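Local coordinates for stage II sporulation E family protein (PDB 3RNR), which is of unknown function but probably acts as a metal-dependent PP2C-type protein serine/threonine phosphatase, at residues 92-97 and 162-167. Residues are numbered along the deposited sequence; the frame is centred on the assembly and turned at random.
Sequences GDCRVY and VVSDGV
Two backbone hydrogen bonds join the antiparallel strands 95-97 and 162-164 at the hydrogen-bonded pair Arg-95 and Val-163: Arg-95 N to Val-163 O and Val-163 N to Arg-95 O, both 2.9 Å and in the plane of the accepting carbonyl. Val-96 and Val-162 form the adjoining non-hydrogen-bonded pair. Past Cys-94 and Ser-164 the chains diverge, and water 1 spans the gap, donating to Asp-93 O (2.8 Å) and accepting from Asp-165 N.

The salt bridge lies on the face carrying Arg-95 and Val-163. The Arg-95 chain bends at chi3 (-61°) and presents its guanidinium end-on to Asp-165: NH1 meets OD1 at 2.8 Å and NH2 meets OD2 at 2.9 Å. Both oxygens lie near the guanidinium plane but are approached from above the carboxylate, the planes being 39° apart. The third donor, Arg-95 NE, bonds to Tyr-97 OH (2.9 Å) at the edge of the phenol ring, fixing the group's rotation. Pro-199 O accepts from NH2 and Gln-201 N donates to Asp-165 OD2, tying the ion pair to the loop before strand 205-210.

On the same face Val-163 CG2 approaches Tyr-97 CE2 obliquely (3.8 Å) and CG1 lies near Arg-95 NH2. On the other face Val-96 CG2 and Val-162 CG1 lie side by side, while Cys-94 SG rests 3.6 Å from Ser-164 CB; Ser-164 OG hydrogen-bonds Asp-17.

GDCR (92-95) resembles the GDSR motif of PP2C phosphatases, and SDG (164-166) probably matches the motif whose aspartate helps bind metal in relatives; here the Asp-165 carboxylate pairs with Arg-95. This is an inner strand pair of the mixed sheet of a PP2C-type beta sandwich, flanked by 103-106 and 205-210. Val-96, Val-162 and Cys-94 pack on Ala-75 of strand 72-80 in the opposing sheet, and Val-162 also reaches strand 10-18.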
loop_
_atom_site.group_PDB
_atom_site.type_symbol
_atom_site.label_atom_id
_atom_site.label_comp_id
_atom_site.label_asym_id
_atom_site.label_seq_id
_atom_site.Cartn_x
_atom_site.Cartn_y
_atom_site.Cartn_z
ATOM N N GLY B 92 17.969 -2.039 9.057
ATOM C CA GLY B 92 17.777 -3.234 9.859
ATOM C C GLY B 92 17.953 -4.535 9.099
ATOM O O GLY B 92 18.899 -4.695 8.323
ATOM N N ASP B 93 17.161 -5.530 9.472
ATOM C CA ASP B 93 17.289 -6.875 8.911
ATOM C C ASP B 93 16.292 -7.224 7.800
ATOM O O ASP B 93 16.216 -8.382 7.402
ATOM C CB ASP B 93 17.264 -7.932 10.015
ATOM C CG ASP B 93 15.954 -7.946 10.750
ATOM O OD1 ASP B 93 15.217 -6.956 10.611
ATOM O OD2 ASP B 93 15.652 -8.933 11.449
ATOM N N CYS B 94 15.457 -6.279 7.378
ATOM C CA CYS B 94 14.633 -6.519 6.190
ATOM C C CYS B 94 15.536 -6.560 4.964
ATOM O O CYS B 94 16.618 -5.983 4.978
ATOM C CB CYS B 94 13.573 -5.446 6.025
ATOM S SG CYS B 94 12.316 -5.479 7.297
ATOM N N ARG B 95 15.112 -7.246 3.905
ATOM C CA ARG B 95 16.017 -7.478 2.779
ATOM C C ARG B 95 15.411 -7.078 1.444
ATOM O O ARG B 95 14.196 -7.136 1.259
ATOM C CB ARG B 95 16.469 -8.947 2.743
ATOM C CG ARG B 95 17.190 -9.384 4.022
ATOM C CD ARG B 95 17.749 -10.799 3.944
ATOM N NE ARG B 95 16.752 -11.854 3.724
ATOM C CZ ARG B 95 15.907 -12.310 4.644
ATOM N NH1 ARG B 95 15.870 -11.771 5.858
ATOM N NH2 ARG B 95 15.075 -13.292 4.342
ATOM N N VAL B 96 16.275 -6.671 0.517
ATOM C CA VAL B 96 15.861 -6.318 -0.838
ATOM C C VAL B 96 16.506 -7.255 -1.861
ATOM O O VAL B 96 17.725 -7.425 -1.860
ATOM C CB VAL B 96 16.263 -4.877 -1.189
ATOM C CG1 VAL B 96 15.676 -4.483 -2.566
ATOM C CG2 VAL B 96 15.799 -3.906 -0.085
ATOM N N TYR B 97 15.687 -7.844 -2.732
ATOM C CA TYR B 97 16.150 -8.731 -3.803
ATOM C C TYR B 97 15.740 -8.222 -5.181
ATOM O O TYR B 97 14.612 -7.774 -5.375
ATOM C CB TYR B 97 15.557 -10.136 -3.627
ATOM C CG TYR B 97 16.057 -10.823 -2.381
ATOM C CD1 TYR B 97 17.177 -11.651 -2.425
ATOM C CD2 TYR B 97 15.435 -10.619 -1.161
ATOM C CE1 TYR B 97 17.661 -12.276 -1.270
ATOM C CE2 TYR B 97 15.907 -11.233 -0.004
ATOM C CZ TYR B 97 17.022 -12.054 -0.065
ATOM O OH TYR B 97 17.481 -12.659 1.085
ATOM N N VAL B 162 10.833 -7.156 -1.563
ATOM C CA VAL B 162 11.278 -6.814 -0.222
ATOM C C VAL B 162 10.688 -7.804 0.800
ATOM O O VAL B 162 9.546 -8.257 0.661
ATOM C CB VAL B 162 10.979 -5.340 0.147
ATOM C CG1 VAL B 162 11.787 -4.377 -0.758
ATOM C CG2 VAL B 162 9.484 -5.034 0.037
ATOM N N VAL B 163 11.473 -8.120 1.824
ATOM C CA VAL B 163 11.177 -9.227 2.735
ATOM C C VAL B 163 11.423 -8.828 4.179
ATOM O O VAL B 163 12.481 -8.274 4.475
ATOM C CB VAL B 163 12.153 -10.388 2.491
ATOM C CG1 VAL B 163 11.731 -11.610 3.291
ATOM C CG2 VAL B 163 12.241 -10.710 1.030
ATOM N N SER B 164 10.453 -9.083 5.061
ATOM C CA SER B 164 10.670 -9.007 6.511
ATOM C C SER B 164 10.340 -10.354 7.124
ATOM O O SER B 164 9.203 -10.821 7.059
ATOM C CB SER B 164 9.755 -7.944 7.113
ATOM O OG SER B 164 9.813 -7.960 8.526
ATOM N N ASP B 165 11.379 -11.063 7.525
ATOM C CA ASP B 165 11.310 -12.305 8.292
ATOM C C ASP B 165 11.794 -12.443 9.739
ATOM O O ASP B 165 12.069 -13.572 10.142
ATOM C CB ASP B 165 11.583 -13.540 7.426
ATOM C CG ASP B 165 12.985 -13.607 6.969
ATOM O OD1 ASP B 165 13.771 -12.736 7.400
ATOM O OD2 ASP B 165 13.296 -14.539 6.203
ATOM N N GLY B 166 12.166 -11.350 10.404
ATOM C CA GLY B 166 12.858 -11.449 11.688
ATOM C C GLY B 166 12.126 -12.273 12.737
ATOM O O GLY B 166 10.904 -12.317 12.766
ATOM N N VAL B 167 12.875 -12.934 13.612
ATOM C CA VAL B 167 12.265 -13.780 14.631
ATOM C C VAL B 167 11.487 -12.945 15.653
ATOM O O VAL B 167 10.551 -13.438 16.293
ATOM C CB VAL B 167 13.334 -14.636 15.354
ATOM C CG1 VAL B 167 14.322 -13.739 16.092
ATOM C CG2 VAL B 167 12.682 -15.620 16.309
HETATM O O HOH W 1 13.798 -9.557 8.250
#